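Local atomic coordinates of luciferase-like enzymeAMP-CoA-ligase (Zophobas atratus, PDB entry 4W8O), a protein that probably activates carboxylic acid substrates with ATP as acyl-adenylates and passes them to coenzyme A, as a luciferase-like member of the adenylate-forming enzymes. Residues R34-D39 with R236-G241; E126-I131 with I144-K149. One frame throughout, in Å; residues are numbered along the deposited sequence.

How the interactions relate
Both contacts lie in the AMP-binding part of the chain, but their strands, 35-39 and 143-147, belong to different mixed sheets, and they do not touch: their centres are 26 Å apart and their nearest atoms about 10 Å. Interaction 1 sets strand 35-39 against the C-terminal end of helix 228-239, and interaction 2 packs helix 128-138 on strand 143-147. Along the sequence, interaction 2 falls entirely inside the long excursion between the two segments of interaction 1. The first contact is related to the ligand pocket through its helix: Ile228, Thr229 and Ala232, from earlier turns of helix 228-239, line the site occupied by the polyether ligand. No residue of either contact lines that pocket itself.

Interaction 1 of 2, residues R34-D39 with R236-G241; sequences RICQID and RTFLDG
Arg34 reaches the end of helix 228-239 with an extended chain, its CG lying anti to the carbonyl carbon (chi1 -63°), and passes alongside the Gly241 carbonyl. Arg34 CD is 3.1 Å from Gly241 O, and the guanidinium beyond it presents its edge to the same oxygen, which lies in the plane of the group. The Arg34 NH1 to Gly241 O distance of 3.4 Å makes a weak hydrogen bond, although the N-H points almost straight at the acceptor (178°). Arg34 NH1 is closer, 2.9 Å, to Asp240 O, but there the angle is too poor for a bond. Gly241 O has a second partner in water 1, which donates to Gly241 O at 2.8 Å and to Ile35 O at 3.2 Å, joining the two backbones.

The helix end receiving these groups is a Schellman motif. Gly241, with positive phi, is its C-prime residue; Gly241 N bonds back to Phe238 O and Ser242 N to Thr237 O. The chain then enters strand 243-246, which runs parallel to strand 35-39 in the mixed sheet. The Asp240 carboxylate is hydrogen-bonded to Ser242 through OD1 and makes a salt bridge to Arg236 through OD2.

At Cys36 the side chain makes a sulfur-aromatic contact. A classic beta bulge sets Cys36 and Gln37 together opposite Glu46 of the neighbouring strand, and Cys36 SG comes obliquely to the Phe238 ring, 44° off its normal and 3.7 Å from Phe238 CE1. The other surroundings of this ring include Tyr48, stacked edge-to-face with it, and side chains of helix 20-30. The backbone of Cys36 has a polar link to the helix through water 2, which donates to Cys36 O at 2.9 Å and is 2.6 Å from Thr237 OG1.

Interaction 2 of 2, residues E126-I131 with I144-K149; sequences ESLKLI and IIVFGK
Leu128 overlaps two residues of strand 143-147 with its two methyl branches. Leu128 CD1 lies 4.0 Å from Ile144 CG2, where the two side chains cross at a slant, while Leu128 CD2 meets Val146 CG2 at 4.1 Å with the side chains nearly perpendicular. With CG anti to the backbone N (chi1 176°) and chi2 near 52°, the two methyls fork toward Ile144 and Val146. The closest CA atoms across the two segments belong to this part of the contact, with 7.5 Å between Leu128 CA and Val146 CA.

One turn further on, Ile131 meets the other branch of Ile144: Ile131 CG2 touches Ile144 CD1 at 4.1 Å, the side chains running antiparallel alongside one another. Ile144 thus touches one helix residue through CG2 and another through CD1. These are the helix and second strand of a beta-alpha-beta unit, in which helix 128-138 connects the adjacent parallel strands 120-124 and 143-147. Ile121 and Val123 of the first strand also touch Ile131, so the hydrophobic layer beneath the helix spans both strands.

At Phe147 and Gly148 a polar link takes over from the packing. Phe147 is the centre of an inverse gamma turn, supported by a weak bond from Gly148 N to Val146 O. Water 3 donates to Phe147 O at 2.7 Å and only weakly, at 3.5 Å, to Glu126 OE1 just ahead of the helix. Beyond the turn, Lys149 N is hydrogen-bonded to Glu125 OE2.

Interaction 1 of 2, residues R34-D39 with R236-G241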
ATOM      1  N   ARG A  34      -3.048 -21.855   3.988  1.00 44.32           N
ATOM      2  CA  ARG A  34      -2.066 -21.238   3.094  1.00 44.37           C
ATOM      3  C   ARG A  34      -1.036 -20.399   3.850  1.00 42.75           C
ATOM      4  O   ARG A  34      -1.244 -20.046   5.011  1.00 41.45           O
ATOM      5  CB  ARG A  34      -2.769 -20.359   2.063  1.00 44.65           C
ATOM      6  CG  ARG A  34      -3.705 -21.118   1.145  1.00 46.33           C
ATOM      7  CD  ARG A  34      -4.110 -20.247  -0.018  1.00 46.59           C
ATOM      8  NE  ARG A  34      -5.065 -20.916  -0.886  1.00 49.45           N
ATOM      9  CZ  ARG A  34      -5.592 -20.382  -1.986  1.00 50.61           C
ATOM     10  NH1 ARG A  34      -5.268 -19.149  -2.368  1.00 50.00           N
ATOM     11  NH2 ARG A  34      -6.462 -21.084  -2.701  1.00 52.19           N
ATOM     12  N   ILE A  35       0.074 -20.089   3.182  1.00 42.42           N
ATOM     13  CA  ILE A  35       1.121 -19.265   3.775  1.00 41.70           C
ATOM     14  C   ILE A  35       0.754 -17.797   3.599  1.00 39.41           C
ATOM     15  O   ILE A  35       0.643 -17.318   2.480  1.00 39.36           O
ATOM     16  CB  ILE A  35       2.512 -19.492   3.129  1.00 42.76           C
ATOM     17  CG1 ILE A  35       2.916 -20.977   3.144  1.00 45.00           C
ATOM     18  CG2 ILE A  35       3.564 -18.648   3.843  1.00 41.82           C
ATOM     19  CD1 ILE A  35       3.012 -21.598   4.525  1.00 45.73           C
ATOM     20  N   CYS A  36       0.591 -17.085   4.709  1.00 37.72           N
ATOM     21  CA  CYS A  36       0.249 -15.662   4.669  1.00 36.67           C
ATOM     22  C   CYS A  36       1.464 -14.792   4.320  1.00 35.84           C
ATOM     23  O   CYS A  36       1.416 -13.982   3.393  1.00 34.98           O
ATOM     24  CB  CYS A  36      -0.337 -15.228   6.016  1.00 36.21           C
ATOM     25  SG  CYS A  36      -0.690 -13.463   6.172  1.00 36.04           S
ATOM     26  N   GLN A  37       2.544 -14.984   5.075  1.00 35.77           N
ATOM     27  CA  GLN A  37       3.722 -14.128   5.007  1.00 34.98           C
ATOM     28  C   GLN A  37       5.016 -14.928   5.190  1.00 35.71           C
ATOM     29  O   GLN A  37       5.072 -15.915   5.951  1.00 36.18           O
ATOM     30  CB  GLN A  37       3.633 -13.017   6.065  1.00 33.98           C
ATOM     31  CG  GLN A  37       3.422 -13.498   7.494  1.00 34.80           C
ATOM     32  CD  GLN A  37       3.487 -12.377   8.530  1.00 34.93           C
ATOM     33  OE1 GLN A  37       3.570 -11.202   8.191  1.00 35.41           O
ATOM     34  NE2 GLN A  37       3.449 -12.744   9.800  1.00 35.76           N
ATOM     35  N   ILE A  38       6.050 -14.478   4.482  1.00 35.28           N
ATOM     36  CA  ILE A  38       7.387 -15.046   4.547  1.00 36.04           C
ATOM     37  C   ILE A  38       8.393 -13.908   4.723  1.00 35.66           C
ATOM     38  O   ILE A  38       8.432 -12.986   3.905  1.00 34.15           O
ATOM     39  CB  ILE A  38       7.753 -15.814   3.254  1.00 37.35           C
ATOM     40  CG1 ILE A  38       6.779 -16.971   3.002  1.00 38.22           C
ATOM     41  CG2 ILE A  38       9.185 -16.345   3.334  1.00 38.76           C
ATOM     42  CD1 ILE A  38       7.107 -17.790   1.763  1.00 39.34           C
ATOM     43  N   ASP A  39       9.192 -13.988   5.788  1.00 35.87           N
ATOM     44  CA  ASP A  39      10.385 -13.169   5.944  1.00 36.63           C
ATOM     45  C   ASP A  39      11.528 -13.733   5.087  1.00 38.16           C
ATOM     46  O   ASP A  39      12.180 -14.709   5.461  1.00 39.19           O
ATOM     47  CB  ASP A  39      10.804 -13.130   7.414  1.00 36.95           C
ATOM     48  CG  ASP A  39      11.896 -12.112   7.686  1.00 37.58           C
ATOM     49  OD1 ASP A  39      12.785 -11.919   6.830  1.00 38.22           O
ATOM     50  OD2 ASP A  39      11.874 -11.513   8.777  1.00 37.95           O
ATOM     51  N   ARG A 236      -4.181  -6.881  -0.758  1.00 30.73           N
ATOM     52  CA  ARG A 236      -4.325  -7.631  -2.002  1.00 31.84           C
ATOM     53  C   ARG A 236      -3.944  -9.112  -1.862  1.00 31.57           C
ATOM     54  O   ARG A 236      -4.583  -9.960  -2.470  1.00 32.06           O
ATOM     55  CB  ARG A 236      -3.510  -6.952  -3.122  1.00 32.28           C
ATOM     56  CG  ARG A 236      -3.361  -7.737  -4.409  1.00 33.34           C
ATOM     57  CD  ARG A 236      -4.689  -8.024  -5.096  1.00 35.37           C
ATOM     58  NE  ARG A 236      -4.461  -8.841  -6.290  1.00 36.58           N
ATOM     59  CZ  ARG A 236      -4.265 -10.160  -6.285  1.00 37.00           C
ATOM     60  NH1 ARG A 236      -4.285 -10.863  -5.156  1.00 36.42           N
ATOM     61  NH2 ARG A 236      -4.049 -10.787  -7.427  1.00 38.86           N
ATOM     62  N   THR A 237      -2.920  -9.427  -1.069  1.00 30.78           N
ATOM     63  CA  THR A 237      -2.538 -10.831  -0.883  1.00 31.08           C
ATOM     64  C   THR A 237      -3.540 -11.573   0.004  1.00 31.17           C
ATOM     65  O   THR A 237      -3.822 -12.754  -0.227  1.00 32.41           O
ATOM     66  CB  THR A 237      -1.110 -11.003  -0.316  1.00 30.75           C
ATOM     67  OG1 THR A 237      -0.993 -10.336   0.941  1.00 29.99           O
ATOM     68  CG2 THR A 237      -0.063 -10.466  -1.293  1.00 30.61           C
ATOM     69  N   PHE A 238      -4.066 -10.890   1.019  1.00 30.06           N
ATOM     70  CA  PHE A 238      -5.137 -11.460   1.840  1.00 30.72           C
ATOM     71  C   PHE A 238      -6.349 -11.818   0.975  1.00 31.67           C
ATOM     72  O   PHE A 238      -6.944 -12.877   1.150  1.00 32.17           O
ATOM     73  CB  PHE A 238      -5.568 -10.485   2.938  1.00 30.21           C
ATOM     74  CG  PHE A 238      -4.838 -10.664   4.237  1.00 30.20           C
ATOM     75  CD1 PHE A 238      -3.498 -10.305   4.358  1.00 29.61           C
ATOM     76  CD2 PHE A 238      -5.496 -11.165   5.352  1.00 30.57           C
ATOM     77  CE1 PHE A 238      -2.827 -10.461   5.558  1.00 29.63           C
ATOM     78  CE2 PHE A 238      -4.829 -11.323   6.557  1.00 30.90           C
ATOM     79  CZ  PHE A 238      -3.495 -10.974   6.661  1.00 30.18           C
ATOM     80  N   LEU A 239      -6.671 -10.943   0.022  1.00 32.37           N
ATOM     81  CA  LEU A 239      -7.911 -11.026  -0.743  1.00 33.80           C
ATOM     82  C   LEU A 239      -8.145 -12.388  -1.386  1.00 34.96           C
ATOM     83  O   LEU A 239      -9.277 -12.861  -1.394  1.00 35.49           O
ATOM     84  CB  LEU A 239      -7.955  -9.926  -1.814  1.00 34.21           C
ATOM     85  CG  LEU A 239      -9.239  -9.828  -2.655  1.00 35.51           C
ATOM     86  CD1 LEU A 239      -9.546  -8.376  -2.995  1.00 35.67           C
ATOM     87  CD2 LEU A 239      -9.152 -10.652  -3.929  1.00 37.08           C
ATOM     88  N   ASP A 240      -7.092 -13.006  -1.922  1.00 35.15           N
ATOM     89  CA  ASP A 240      -7.198 -14.320  -2.578  1.00 37.19           C
ATOM     90  C   ASP A 240      -6.232 -15.367  -2.005  1.00 37.44           C
ATOM     91  O   ASP A 240      -5.883 -16.351  -2.681  1.00 37.65           O
ATOM     92  CB  ASP A 240      -6.997 -14.181  -4.096  1.00 38.38           C
ATOM     93  CG  ASP A 240      -5.570 -13.840  -4.480  1.00 37.74           C
ATOM     94  OD1 ASP A 240      -4.712 -13.642  -3.601  1.00 36.43           O
ATOM     95  OD2 ASP A 240      -5.299 -13.776  -5.689  1.00 40.47           O
ATOM     96  N   GLY A 241      -5.804 -15.148  -0.762  1.00 36.00           N
ATOM     97  CA  GLY A 241      -4.987 -16.110  -0.046  1.00 36.03           C
ATOM     98  C   GLY A 241      -3.609 -16.313  -0.636  1.00 36.19           C
ATOM     99  O   GLY A 241      -3.039 -17.391  -0.517  1.00 37.28           O
TER
HETATM  100  O   HOH W   1      -0.498 -18.432  -0.262  1.00 46.93           O
HETATM  101  O   HOH W   2      -0.719 -12.157   2.776  1.00 33.04           O

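Interaction 2 of 2, residues E126-I131 with I144-K149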
ATOM      1  N   GLU A 126      14.686  -0.484  17.255  1.00 37.67           N
ATOM      2  CA  GLU A 126      15.603   0.437  16.587  1.00 38.96           C
ATOM      3  C   GLU A 126      15.030   1.850  16.441  1.00 36.72           C
ATOM      4  O   GLU A 126      15.761   2.794  16.214  1.00 36.87           O
ATOM      5  CB  GLU A 126      15.964  -0.092  15.194  1.00 40.72           C
ATOM      6  CG  GLU A 126      16.669  -1.441  15.177  1.00 44.59           C
ATOM      7  CD  GLU A 126      15.735  -2.639  15.344  1.00 46.09           C
ATOM      8  OE1 GLU A 126      14.500  -2.456  15.435  1.00 45.03           O
ATOM      9  OE2 GLU A 126      16.249  -3.779  15.409  1.00 50.56           O
ATOM     10  N   SER A 127      13.716   1.986  16.546  1.00 35.20           N
ATOM     11  CA  SER A 127      13.055   3.269  16.371  1.00 34.47           C
ATOM     12  C   SER A 127      12.481   3.784  17.702  1.00 34.53           C
ATOM     13  O   SER A 127      11.774   4.791  17.728  1.00 34.18           O
ATOM     14  CB  SER A 127      11.941   3.129  15.319  1.00 33.94           C
ATOM     15  OG  SER A 127      12.465   2.788  14.040  1.00 34.04           O
ATOM     16  N   LEU A 128      12.785   3.099  18.805  1.00 34.33           N
ATOM     17  CA  LEU A 128      12.244   3.478  20.109  1.00 34.49           C
ATOM     18  C   LEU A 128      12.666   4.890  20.546  1.00 34.60           C
ATOM     19  O   LEU A 128      11.817   5.686  20.934  1.00 33.39           O
ATOM     20  CB  LEU A 128      12.621   2.438  21.175  1.00 35.54           C
ATOM     21  CG  LEU A 128      12.212   2.725  22.621  1.00 35.97           C
ATOM     22  CD1 LEU A 128      10.733   3.050  22.730  1.00 35.69           C
ATOM     23  CD2 LEU A 128      12.571   1.545  23.509  1.00 37.06           C
ATOM     24  N   LYS A 129      13.959   5.202  20.469  1.00 36.08           N
ATOM     25  CA  LYS A 129      14.455   6.537  20.859  1.00 37.28           C
ATOM     26  C   LYS A 129      13.852   7.641  19.987  1.00 35.91           C
ATOM     27  O   LYS A 129      13.479   8.702  20.475  1.00 36.73           O
ATOM     28  CB  LYS A 129      15.983   6.617  20.777  1.00 39.68           C
ATOM     29  CG  LYS A 129      16.734   6.068  21.985  1.00 42.26           C
ATOM     30  CD  LYS A 129      18.152   6.621  22.018  1.00 44.52           C
ATOM     31  CE  LYS A 129      19.077   5.827  22.933  1.00 47.22           C
ATOM     32  NZ  LYS A 129      18.629   5.825  24.351  1.00 47.76           N
ATOM     33  N   LEU A 130      13.782   7.386  18.689  1.00 34.95           N
ATOM     34  CA  LEU A 130      13.143   8.301  17.750  1.00 34.07           C
ATOM     35  C   LEU A 130      11.714   8.650  18.191  1.00 32.52           C
ATOM     36  O   LEU A 130      11.349   9.821  18.277  1.00 32.79           O
ATOM     37  CB  LEU A 130      13.128   7.662  16.359  1.00 33.33           C
ATOM     38  CG  LEU A 130      12.393   8.394  15.236  1.00 33.10           C
ATOM     39  CD1 LEU A 130      13.068   9.726  14.925  1.00 33.66           C
ATOM     40  CD2 LEU A 130      12.356   7.498  14.010  1.00 32.78           C
ATOM     41  N   ILE A 131      10.921   7.626  18.485  1.00 31.53           N
ATOM     42  CA  ILE A 131       9.544   7.822  18.928  1.00 31.20           C
ATOM     43  C   ILE A 131       9.471   8.530  20.291  1.00 32.16           C
ATOM     44  O   ILE A 131       8.684   9.450  20.464  1.00 32.28           O
ATOM     45  CB  ILE A 131       8.772   6.483  18.996  1.00 30.30           C
ATOM     46  CG1 ILE A 131       8.620   5.860  17.604  1.00 30.00           C
ATOM     47  CG2 ILE A 131       7.401   6.680  19.613  1.00 30.27           C
ATOM     48  CD1 ILE A 131       8.023   6.783  16.565  1.00 29.74           C
ATOM     49  N   ILE A 144       3.445   3.391  24.508  1.00 35.46           N
ATOM     50  CA  ILE A 144       4.359   2.763  23.566  1.00 33.78           C
ATOM     51  C   ILE A 144       4.399   1.266  23.848  1.00 33.19           C
ATOM     52  O   ILE A 144       4.454   0.854  25.000  1.00 32.58           O
ATOM     53  CB  ILE A 144       5.780   3.352  23.681  1.00 35.15           C
ATOM     54  CG1 ILE A 144       5.785   4.821  23.211  1.00 35.00           C
ATOM     55  CG2 ILE A 144       6.763   2.520  22.866  1.00 34.70           C
ATOM     56  CD1 ILE A 144       7.054   5.571  23.557  1.00 36.26           C
ATOM     57  N   ILE A 145       4.352   0.458  22.791  1.00 32.14           N
ATOM     58  CA  ILE A 145       4.506  -0.990  22.918  1.00 32.52           C
ATOM     59  C   ILE A 145       5.620  -1.415  21.965  1.00 31.91           C
ATOM     60  O   ILE A 145       5.562  -1.119  20.776  1.00 30.71           O
ATOM     61  CB  ILE A 145       3.182  -1.731  22.634  1.00 32.16           C
ATOM     62  CG1 ILE A 145       2.114  -1.297  23.648  1.00 32.57           C
ATOM     63  CG2 ILE A 145       3.379  -3.237  22.705  1.00 33.14           C
ATOM     64  CD1 ILE A 145       0.758  -1.940  23.456  1.00 32.63           C
ATOM     65  N   VAL A 146       6.637  -2.093  22.501  1.00 32.39           N
ATOM     66  CA  VAL A 146       7.853  -2.394  21.750  1.00 32.60           C
ATOM     67  C   VAL A 146       7.783  -3.790  21.139  1.00 33.33           C
ATOM     68  O   VAL A 146       7.335  -4.735  21.790  1.00 34.04           O
ATOM     69  CB  VAL A 146       9.102  -2.293  22.665  1.00 33.96           C
ATOM     70  CG1 VAL A 146      10.371  -2.707  21.928  1.00 34.68           C
ATOM     71  CG2 VAL A 146       9.240  -0.882  23.214  1.00 33.25           C
ATOM     72  N   PHE A 147       8.208  -3.906  19.881  1.00 32.99           N
ATOM     73  CA  PHE A 147       8.461  -5.208  19.269  1.00 33.91           C
ATOM     74  C   PHE A 147       9.793  -5.727  19.783  1.00 35.91           C
ATOM     75  O   PHE A 147      10.821  -5.592  19.134  1.00 37.26           O
ATOM     76  CB  PHE A 147       8.506  -5.123  17.735  1.00 33.21           C
ATOM     77  CG  PHE A 147       7.183  -4.812  17.100  1.00 31.37           C
ATOM     78  CD1 PHE A 147       6.154  -5.739  17.123  1.00 30.97           C
ATOM     79  CD2 PHE A 147       6.969  -3.590  16.467  1.00 30.64           C
ATOM     80  CE1 PHE A 147       4.928  -5.459  16.538  1.00 30.51           C
ATOM     81  CE2 PHE A 147       5.747  -3.303  15.874  1.00 29.88           C
ATOM     82  CZ  PHE A 147       4.718  -4.244  15.915  1.00 29.44           C
ATOM     83  N   GLY A 148       9.769  -6.330  20.957  1.00 37.88           N
ATOM     84  CA  GLY A 148      10.988  -6.819  21.580  1.00 40.29           C
ATOM     85  C   GLY A 148      10.880  -6.714  23.081  1.00 41.81           C
ATOM     86  O   GLY A 148       9.787  -6.870  23.645  1.00 41.63           O
ATOM     87  N   LYS A 149      12.009  -6.441  23.723  1.00 43.61           N
ATOM     88  CA  LYS A 149      12.083  -6.389  25.178  1.00 46.15           C
ATOM     89  C   LYS A 149      11.958  -4.953  25.656  1.00 44.90           C
ATOM     90  O   LYS A 149      12.483  -4.032  25.030  1.00 45.25           O
ATOM     91  CB  LYS A 149      13.419  -6.951  25.668  1.00 49.45           C
ATOM     92  CG  LYS A 149      13.323  -7.691  26.989  1.00 52.35           C
ATOM     93  CD  LYS A 149      13.027  -9.168  26.762  1.00 54.21           C
ATOM     94  CE  LYS A 149      14.301  -9.945  26.449  1.00 56.84           C
ATOM     95  NZ  LYS A 149      14.028 -11.228  25.743  1.00 57.93           N
TER
HETATM   96  O   HOH W   3      12.338  -4.503  17.195  1.00 42.76           O